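Local coordinates for glutamine cyclotransferase (Porphyromonas gingivalis W83, PDB 6QQL), which probably catalyses, as a zinc-dependent glutaminyl-peptide cyclotransferase, the cyclisation of N-terminal glutamine residues of peptides to pyroglutamate, at residues A25-Y34 with K294-I305; W59-F67 with V138-R146. All blocks are in the same frame, centred on the assembly; numbering follows the deposited sequence.

Contact 1: A25-Y34 with K294-I305; sequences ADLFSADSAY and KNVLDAVGETVI
F28 lays its ring flat on the backbone of helix 294-305 at G301, where the helix presents a hollow instead of a side chain. G301 CA stands 3.4 Å from the centroid of the F28 ring and 13° off its normal, a CH-pi contact over the centre of the face, while E302 N lies over the rim of that face. With CG anti to the backbone N (chi1 178°), the ring projects from the chain into this hollow, and D298 OD1 comes to its edge. At the root of the F28 side chain, I305 CG2 packs against F28 CB and L27 CB.

Beside the ring rises E302, bent at chi2 (72°) so that its carboxylate turns to the backbone of the incoming loop. Its OE2 accepts from L27 N at 3.1 Å through the syn lone pair, and its OE1 accepts from F28 N at 3.0 Å, on the syn side but out of the carboxylate plane. Two successive amides thus fix the rotation of one buried carboxylate. D26, F28, D298 and E302 are magnesium-binding residues in a crystal structure of this protein, though no magnesium is bound in this model; the contact joins the chain's first ordered residues to the last helix of the M28-type alpha/beta fold. D298 OD2 is hydrogen-bonded to the hydroxyl of Y237.

Further along, S29 caps helix 30-42 by accepting from S32 N, and the small A30 brings its CB to within 3.7 Å of D298 CB. Y34 makes the next bump: K294 CE passes over one ring face and L297 CD1 reaches its edge. The extended K294 chain continues to D31, K294 NZ and D31 OD1 forming a salt bridge at 3.3 Å, weak as a hydrogen bond.

Contact 2: W59-F67 with V138-R146; sequences WLVATLRSF and VGVLLEIAR
Helices 59-66 and 138-146 run nearly side by side in the same direction, their axes 26° apart and 9.6 Å at closest approach, and they draw together at F67 and R146, whose CA atoms are 5.0 Å apart. L142 packs as a knob into a hole formed by W59, L60, T63 and L64. Its two methyls divide the work: CD1 meets W59 CH2 at 4.0 Å, whereas CD2 touches both T63 CG2 and L64 CD2. L60 CD2 reaches V138 CG1 at one end, and L64 CD2 rests on A145 CB at 3.8 Å.

Where helix 59-66 ends, F67 folds back, its CG beside the backbone N (chi1 -67°), and its ring is sandwiched. T63 O and S66 OG lie over the rim of one face; on the opposite face R146 CB sits above the centre, 3.5 Å from the centroid of the F67 ring. The aliphatic part of R146 follows the ring as far as CD, then bends at chi3 (56°) to carry the guanidinium away toward the carboxylate of E143, at a modelled separation too short to be reliable in detail. L142 and R146 also touch helix 30-42, through F36 and S32, while L64 and A145 turn to strands 85-95 and 157-163, placing this pair of helices on the central mixed sheet.

How the contacts relate
Contact 2 is nested within the chain loop closed by contact 1: helix 30-42 is followed by 51-66, then comes 131-149, and helix 294-311 returns at the end. Their centres lie 14 Å apart, and helix 131-149 joins them, for its E143 reaches over to the start of helix 30-42, accepting probable hydrogen bonds from S29 N and S32 OG while its CG packs against F28 CE2. The result is a layered stack from the mixed sheet through contact 2 to contact 1. Helix 131-149, part of contact 2 and packed against contact 1, also carries the zinc ligand D133, so both contacts bear on a helix that supplies the metal site.

Contact 1: A25-Y34 with K294-I305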
loop_
_atom_site.group_PDB
_atom_site.type_symbol
_atom_site.label_atom_id
_atom_site.label_comp_id
_atom_site.label_asym_id
_atom_site.label_seq_id
_atom_site.Cartn_x
_atom_site.Cartn_y
_atom_site.Cartn_z
ATOM N N ALA A 25 -15.129 16.793 0.874
ATOM C CA ALA A 25 -14.931 15.410 0.444
ATOM C C ALA A 25 -15.645 15.182 -0.887
ATOM O O ALA A 25 -16.679 14.525 -0.943
ATOM C CB ALA A 25 -15.431 14.445 1.505
ATOM N N ASP A 26 -15.059 15.703 -1.963
ATOM C CA ASP A 26 -15.698 15.719 -3.272
ATOM C C ASP A 26 -15.268 14.599 -4.213
ATOM O O ASP A 26 -16.113 14.080 -4.948
ATOM C CB ASP A 26 -15.434 17.064 -3.958
ATOM C CG ASP A 26 -16.707 17.831 -4.241
ATOM O OD1 ASP A 26 -17.797 17.283 -3.974
ATOM O OD2 ASP A 26 -16.611 18.980 -4.724
ATOM N N LEU A 27 -13.993 14.194 -4.217
ATOM C CA LEU A 27 -13.491 13.386 -5.327
ATOM C C LEU A 27 -13.409 11.891 -5.067
ATOM O O LEU A 27 -13.367 11.123 -6.037
ATOM C CB LEU A 27 -12.093 13.858 -5.731
ATOM C CG LEU A 27 -11.979 15.369 -5.848
ATOM C CD1 LEU A 27 -10.521 15.786 -5.964
ATOM C CD2 LEU A 27 -12.784 15.801 -7.059
ATOM N N PHE A 28 -13.388 11.447 -3.819
ATOM C CA PHE A 28 -13.102 10.056 -3.512
ATOM C C PHE A 28 -14.307 9.384 -2.873
ATOM O O PHE A 28 -14.866 9.896 -1.901
ATOM C CB PHE A 28 -11.895 10.007 -2.595
ATOM C CG PHE A 28 -11.506 8.645 -2.150
ATOM C CD1 PHE A 28 -12.098 8.072 -1.032
ATOM C CD2 PHE A 28 -10.463 7.970 -2.786
ATOM C CE1 PHE A 28 -11.702 6.826 -0.594
ATOM C CE2 PHE A 28 -10.040 6.715 -2.345
ATOM C CZ PHE A 28 -10.664 6.140 -1.253
ATOM N N SER A 29 -14.661 8.209 -3.363
ATOM C CA SER A 29 -15.785 7.462 -2.811
ATOM C C SER A 29 -15.239 6.364 -1.912
ATOM O O SER A 29 -14.539 5.460 -2.379
ATOM C CB SER A 29 -16.656 6.842 -3.888
ATOM O OG SER A 29 -17.338 5.738 -3.308
ATOM N N ALA A 30 -15.516 6.469 -0.615
ATOM C CA ALA A 30 -15.085 5.414 0.289
ATOM C C ALA A 30 -15.926 4.146 0.131
ATOM O O ALA A 30 -15.420 3.037 0.381
ATOM C CB ALA A 30 -15.116 5.933 1.720
ATOM N N ASP A 31 -17.189 4.273 -0.304
ATOM C CA ASP A 31 -17.998 3.075 -0.503
ATOM C C ASP A 31 -17.376 2.175 -1.555
ATOM O O ASP A 31 -17.241 0.961 -1.356
ATOM C CB ASP A 31 -19.430 3.426 -0.894
ATOM C CG ASP A 31 -20.252 3.888 0.279
ATOM O OD1 ASP A 31 -19.976 3.438 1.419
ATOM O OD2 ASP A 31 -21.219 4.649 0.040
ATOM N N SER A 32 -16.973 2.766 -2.677
ATOM C CA SER A 32 -16.218 2.032 -3.685
ATOM C C SER A 32 -14.940 1.434 -3.090
ATOM O O SER A 32 -14.665 0.236 -3.251
ATOM C CB SER A 32 -15.902 2.967 -4.858
ATOM O OG SER A 32 -14.911 2.407 -5.707
ATOM N N ALA A 33 -14.139 2.258 -2.407
ATOM C CA ALA A 33 -12.915 1.750 -1.793
ATOM C C ALA A 33 -13.203 0.586 -0.852
ATOM O O ALA A 33 -12.472 -0.412 -0.854
ATOM C CB ALA A 33 -12.181 2.866 -1.056
ATOM N N TYR A 34 -14.253 0.700 -0.029
ATOM C CA TYR A 34 -14.626 -0.391 0.878
ATOM C C TYR A 34 -14.936 -1.678 0.107
ATOM O O TYR A 34 -14.472 -2.765 0.482
ATOM C CB TYR A 34 -15.819 0.023 1.753
ATOM C CG TYR A 34 -16.257 -1.045 2.742
ATOM C CD1 TYR A 34 -15.593 -1.221 3.954
ATOM C CD2 TYR A 34 -17.333 -1.894 2.455
ATOM C CE1 TYR A 34 -15.983 -2.212 4.860
ATOM C CE2 TYR A 34 -17.729 -2.887 3.353
ATOM C CZ TYR A 34 -17.049 -3.041 4.557
ATOM O OH TYR A 34 -17.423 -4.020 5.455
ATOM N N LYS A 294 -15.088 2.515 7.081
ATOM C CA LYS A 294 -15.220 3.317 5.868
ATOM C C LYS A 294 -14.699 4.726 6.090
ATOM O O LYS A 294 -14.078 5.306 5.192
ATOM C CB LYS A 294 -16.690 3.388 5.421
ATOM C CG LYS A 294 -17.245 2.152 4.742
ATOM C CD LYS A 294 -18.614 2.383 4.098
ATOM C CE LYS A 294 -19.267 1.034 3.679
ATOM N NZ LYS A 294 -20.761 1.044 3.480
ATOM N N ASN A 295 -14.866 5.262 7.300
ATOM C CA ASN A 295 -14.427 6.635 7.548
ATOM C C ASN A 295 -12.911 6.739 7.478
ATOM O O ASN A 295 -12.370 7.722 6.960
ATOM C CB ASN A 295 -14.937 7.126 8.904
ATOM C CG ASN A 295 -16.447 7.357 8.914
ATOM O OD1 ASN A 295 -17.159 6.938 9.841
ATOM N ND2 ASN A 295 -16.940 8.033 7.879
ATOM N N VAL A 296 -12.210 5.727 7.976
ATOM C CA VAL A 296 -10.763 5.736 7.870
ATOM C C VAL A 296 -10.347 5.584 6.411
ATOM O O VAL A 296 -9.464 6.300 5.929
ATOM C CB VAL A 296 -10.161 4.652 8.777
ATOM C CG1 VAL A 296 -8.672 4.734 8.771
ATOM C CG2 VAL A 296 -10.645 4.859 10.171
ATOM N N LEU A 297 -10.995 4.681 5.666
ATOM C CA LEU A 297 -10.746 4.643 4.222
ATOM C C LEU A 297 -10.967 6.009 3.574
ATOM O O LEU A 297 -10.151 6.440 2.748
ATOM C CB LEU A 297 -11.594 3.563 3.536
ATOM C CG LEU A 297 -11.167 2.124 3.859
ATOM C CD1 LEU A 297 -12.075 1.110 3.241
ATOM C CD2 LEU A 297 -9.745 1.909 3.405
ATOM N N ASP A 298 -12.046 6.721 3.954
ATOM C CA ASP A 298 -12.326 8.029 3.340
ATOM C C ASP A 298 -11.212 9.031 3.643
ATOM O O ASP A 298 -10.749 9.738 2.741
ATOM C CB ASP A 298 -13.694 8.582 3.793
ATOM C CG ASP A 298 -14.097 9.907 3.077
ATOM O OD1 ASP A 298 -14.297 9.930 1.848
ATOM O OD2 ASP A 298 -14.201 10.957 3.744
ATOM N N ALA A 299 -10.747 9.081 4.897
ATOM C CA ALA A 299 -9.726 10.053 5.277
ATOM C C ALA A 299 -8.463 9.890 4.448
ATOM O O ALA A 299 -7.991 10.847 3.825
ATOM C CB ALA A 299 -9.391 9.911 6.756
ATOM N N VAL A 300 -7.903 8.680 4.428
ATOM C CA VAL A 300 -6.700 8.432 3.641
ATOM C C VAL A 300 -6.973 8.709 2.177
ATOM O O VAL A 300 -6.217 9.430 1.511
ATOM C CB VAL A 300 -6.206 6.991 3.830
ATOM C CG1 VAL A 300 -5.045 6.730 2.868
ATOM C CG2 VAL A 300 -5.806 6.726 5.275
ATOM N N GLY A 301 -8.041 8.096 1.649
ATOM C CA GLY A 301 -8.374 8.253 0.242
ATOM C C GLY A 301 -8.598 9.695 -0.170
ATOM O O GLY A 301 -8.005 10.180 -1.139
ATOM N N GLU A 302 -9.465 10.403 0.550
ATOM C CA GLU A 302 -9.751 11.771 0.143
ATOM C C GLU A 302 -8.520 12.656 0.297
ATOM O O GLU A 302 -8.321 13.574 -0.513
ATOM C CB GLU A 302 -10.923 12.339 0.941
ATOM C CG GLU A 302 -11.469 13.640 0.370
ATOM C CD GLU A 302 -12.247 13.449 -0.926
ATOM O OE1 GLU A 302 -13.051 12.491 -1.000
ATOM O OE2 GLU A 302 -12.055 14.263 -1.861
ATOM N N THR A 303 -7.652 12.363 1.281
ATOM C CA THR A 303 -6.394 13.108 1.401
ATOM C C THR A 303 -5.505 12.875 0.186
ATOM O O THR A 303 -5.068 13.827 -0.469
ATOM C CB THR A 303 -5.640 12.747 2.697
ATOM O OG1 THR A 303 -6.368 13.181 3.858
ATOM C CG2 THR A 303 -4.301 13.417 2.719
ATOM N N VAL A 304 -5.273 11.615 -0.169
ATOM C CA VAL A 304 -4.304 11.339 -1.221
ATOM C C VAL A 304 -4.792 11.873 -2.561
ATOM O O VAL A 304 -4.022 12.487 -3.308
ATOM C CB VAL A 304 -3.996 9.833 -1.279
ATOM C CG1 VAL A 304 -3.188 9.506 -2.495
ATOM C CG2 VAL A 304 -3.253 9.427 -0.048
ATOM N N ILE A 305 -6.072 11.660 -2.889
ATOM C CA ILE A 305 -6.602 12.166 -4.158
ATOM C C ILE A 305 -6.498 13.697 -4.223
ATOM O O ILE A 305 -6.106 14.264 -5.250
ATOM C CB ILE A 305 -8.039 11.646 -4.382
ATOM C CG1 ILE A 305 -8.424 11.747 -5.857
ATOM C CG2 ILE A 305 -9.071 12.401 -3.567
ATOM C CD1 ILE A 305 -9.385 10.695 -6.303
#

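Contact 2: W59-F67 with V138-R146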
loop_
_atom_site.group_PDB
_atom_site.type_symbol
_atom_site.label_atom_id
_atom_site.label_comp_id
_atom_site.label_asym_id
_atom_site.label_seq_id
_atom_site.Cartn_x
_atom_site.Cartn_y
_atom_site.Cartn_z
ATOM N N TRP A 59 -7.518 -10.402 -11.432
ATOM C CA TRP A 59 -8.584 -9.437 -11.212
ATOM C C TRP A 59 -8.038 -8.048 -10.905
ATOM O O TRP A 59 -8.591 -7.046 -11.378
ATOM C CB TRP A 59 -9.467 -9.917 -10.072
ATOM C CG TRP A 59 -10.455 -8.911 -9.698
ATOM C CD1 TRP A 59 -11.612 -8.597 -10.367
ATOM C CD2 TRP A 59 -10.388 -8.039 -8.576
ATOM N NE1 TRP A 59 -12.273 -7.580 -9.714
ATOM C CE2 TRP A 59 -11.547 -7.225 -8.608
ATOM C CE3 TRP A 59 -9.468 -7.868 -7.540
ATOM C CZ2 TRP A 59 -11.812 -6.268 -7.639
ATOM C CZ3 TRP A 59 -9.729 -6.897 -6.579
ATOM C CH2 TRP A 59 -10.896 -6.115 -6.636
ATOM N N LEU A 60 -6.970 -7.960 -10.099
ATOM C CA LEU A 60 -6.286 -6.683 -9.932
ATOM C C LEU A 60 -5.894 -6.107 -11.283
ATOM O O LEU A 60 -6.222 -4.958 -11.607
ATOM C CB LEU A 60 -5.046 -6.848 -9.057
ATOM C CG LEU A 60 -5.272 -7.038 -7.558
ATOM C CD1 LEU A 60 -3.937 -7.308 -6.841
ATOM C CD2 LEU A 60 -6.038 -5.851 -6.940
ATOM N N VAL A 61 -5.187 -6.902 -12.090
ATOM C CA VAL A 61 -4.737 -6.406 -13.385
ATOM C C VAL A 61 -5.934 -6.020 -14.251
ATOM O O VAL A 61 -6.063 -4.869 -14.687
ATOM C CB VAL A 61 -3.837 -7.447 -14.076
ATOM C CG1 VAL A 61 -3.463 -6.976 -15.474
ATOM C CG2 VAL A 61 -2.578 -7.701 -13.258
ATOM N N ALA A 62 -6.868 -6.951 -14.441
ATOM C CA ALA A 62 -8.048 -6.650 -15.239
ATOM C C ALA A 62 -8.702 -5.354 -14.777
ATOM O O ALA A 62 -8.973 -4.453 -15.583
ATOM C CB ALA A 62 -9.037 -7.806 -15.141
ATOM N N THR A 63 -8.908 -5.224 -13.464
ATOM C CA THR A 63 -9.613 -4.063 -12.939
ATOM C C THR A 63 -8.863 -2.779 -13.265
ATOM O O THR A 63 -9.470 -1.791 -13.704
ATOM C CB THR A 63 -9.821 -4.226 -11.430
ATOM O OG1 THR A 63 -10.673 -5.353 -11.181
ATOM C CG2 THR A 63 -10.442 -2.989 -10.830
ATOM N N LEU A 64 -7.535 -2.789 -13.081
ATOM C CA LEU A 64 -6.745 -1.605 -13.400
ATOM C C LEU A 64 -6.814 -1.274 -14.883
ATOM O O LEU A 64 -6.976 -0.106 -15.258
ATOM C CB LEU A 64 -5.295 -1.806 -12.978
ATOM C CG LEU A 64 -4.995 -1.769 -11.486
ATOM C CD1 LEU A 64 -3.535 -2.153 -11.261
ATOM C CD2 LEU A 64 -5.302 -0.402 -10.928
ATOM N N ARG A 65 -6.706 -2.290 -15.743
ATOM C CA ARG A 65 -6.845 -2.050 -17.174
ATOM C C ARG A 65 -8.209 -1.446 -17.470
ATOM O O ARG A 65 -8.327 -0.556 -18.320
ATOM C CB ARG A 65 -6.645 -3.347 -17.966
ATOM C CG ARG A 65 -5.290 -4.000 -17.851
ATOM C CD ARG A 65 -4.982 -4.880 -19.054
ATOM N NE ARG A 65 -3.547 -5.178 -19.188
ATOM C CZ ARG A 65 -2.964 -6.355 -18.930
ATOM N NH1 ARG A 65 -3.676 -7.402 -18.518
ATOM N NH2 ARG A 65 -1.651 -6.489 -19.107
ATOM N N SER A 66 -9.251 -1.907 -16.765
ATOM C CA SER A 66 -10.595 -1.379 -16.987
ATOM C C SER A 66 -10.731 0.085 -16.569
ATOM O O SER A 66 -11.704 0.745 -16.952
ATOM C CB SER A 66 -11.635 -2.224 -16.234
ATOM O OG SER A 66 -11.732 -1.868 -14.853
ATOM N N PHE A 67 -9.789 0.601 -15.785
ATOM C CA PHE A 67 -9.770 1.995 -15.365
ATOM C C PHE A 67 -8.836 2.861 -16.221
ATOM O O PHE A 67 -8.475 3.975 -15.816
ATOM C CB PHE A 67 -9.383 2.082 -13.886
ATOM C CG PHE A 67 -10.418 1.508 -12.941
ATOM C CD1 PHE A 67 -11.758 1.504 -13.274
ATOM C CD2 PHE A 67 -10.043 0.978 -11.705
ATOM C CE1 PHE A 67 -12.710 0.980 -12.385
ATOM C CE2 PHE A 67 -10.990 0.455 -10.816
ATOM C CZ PHE A 67 -12.314 0.458 -11.150
ATOM N N VAL A 138 -4.488 -1.558 -1.446
ATOM C CA VAL A 138 -4.937 -1.806 -2.809
ATOM C C VAL A 138 -6.312 -1.188 -3.038
ATOM O O VAL A 138 -6.583 -0.604 -4.103
ATOM C CB VAL A 138 -4.928 -3.315 -3.095
ATOM C CG1 VAL A 138 -5.320 -3.570 -4.536
ATOM C CG2 VAL A 138 -3.556 -3.882 -2.778
ATOM N N GLY A 139 -7.201 -1.312 -2.045
ATOM C CA GLY A 139 -8.556 -0.816 -2.206
ATOM C C GLY A 139 -8.608 0.681 -2.435
ATOM O O GLY A 139 -9.307 1.161 -3.330
ATOM N N VAL A 140 -7.866 1.445 -1.635
ATOM C CA VAL A 140 -7.829 2.887 -1.864
ATOM C C VAL A 140 -7.221 3.189 -3.231
ATOM O O VAL A 140 -7.818 3.890 -4.060
ATOM C CB VAL A 140 -7.090 3.606 -0.722
ATOM C CG1 VAL A 140 -6.948 5.088 -1.033
ATOM C CG2 VAL A 140 -7.839 3.422 0.579
ATOM N N LEU A 141 -6.055 2.612 -3.514
ATOM C CA LEU A 141 -5.387 2.897 -4.779
ATOM C C LEU A 141 -6.188 2.380 -5.981
ATOM O O LEU A 141 -6.062 2.920 -7.087
ATOM C CB LEU A 141 -3.980 2.305 -4.747
ATOM C CG LEU A 141 -3.056 2.985 -3.724
ATOM C CD1 LEU A 141 -1.667 2.369 -3.741
ATOM C CD2 LEU A 141 -2.999 4.509 -3.913
ATOM N N LEU A 142 -7.006 1.340 -5.793
ATOM C CA LEU A 142 -7.974 0.978 -6.823
ATOM C C LEU A 142 -8.963 2.108 -7.076
ATOM O O LEU A 142 -9.267 2.440 -8.230
ATOM C CB LEU A 142 -8.735 -0.275 -6.415
ATOM C CG LEU A 142 -8.049 -1.618 -6.576
ATOM C CD1 LEU A 142 -8.977 -2.647 -5.983
ATOM C CD2 LEU A 142 -7.675 -1.922 -8.036
ATOM N N GLU A 143 -9.524 2.680 -6.004
ATOM C CA GLU A 143 -10.529 3.715 -6.208
ATOM C C GLU A 143 -9.904 4.986 -6.751
ATOM O O GLU A 143 -10.535 5.687 -7.559
ATOM C CB GLU A 143 -11.312 3.979 -4.921
ATOM C CG GLU A 143 -12.006 5.355 -4.845
ATOM C CD GLU A 143 -13.190 5.557 -5.782
ATOM O OE1 GLU A 143 -13.503 4.670 -6.618
ATOM O OE2 GLU A 143 -13.846 6.617 -5.636
ATOM N N ILE A 144 -8.660 5.282 -6.364
ATOM C CA ILE A 144 -7.952 6.381 -7.012
ATOM C C ILE A 144 -7.769 6.086 -8.491
ATOM O O ILE A 144 -8.063 6.928 -9.353
ATOM C CB ILE A 144 -6.623 6.676 -6.297
ATOM C CG1 ILE A 144 -6.926 7.171 -4.874
ATOM C CG2 ILE A 144 -5.792 7.696 -7.087
ATOM C CD1 ILE A 144 -5.722 7.440 -4.041
ATOM N N ALA A 145 -7.333 4.864 -8.807
ATOM C CA ALA A 145 -7.150 4.492 -10.203
ATOM C C ALA A 145 -8.408 4.767 -11.016
ATOM O O ALA A 145 -8.341 5.369 -12.091
ATOM C CB ALA A 145 -6.762 3.021 -10.307
ATOM N N ARG A 146 -9.575 4.389 -10.490
ATOM C CA ARG A 146 -10.806 4.616 -11.238
ATOM C C ARG A 146 -11.009 6.097 -11.523
ATOM O O ARG A 146 -11.287 6.488 -12.665
ATOM C CB ARG A 146 -12.007 4.034 -10.490
ATOM C CG ARG A 146 -13.310 4.199 -11.259
ATOM C CD ARG A 146 -14.484 3.531 -10.560
ATOM N NE ARG A 146 -14.671 4.013 -9.204
ATOM C CZ ARG A 146 -15.486 5.007 -8.874
ATOM N NH1 ARG A 146 -16.190 5.631 -9.813
ATOM N NH2 ARG A 146 -15.603 5.368 -7.602
#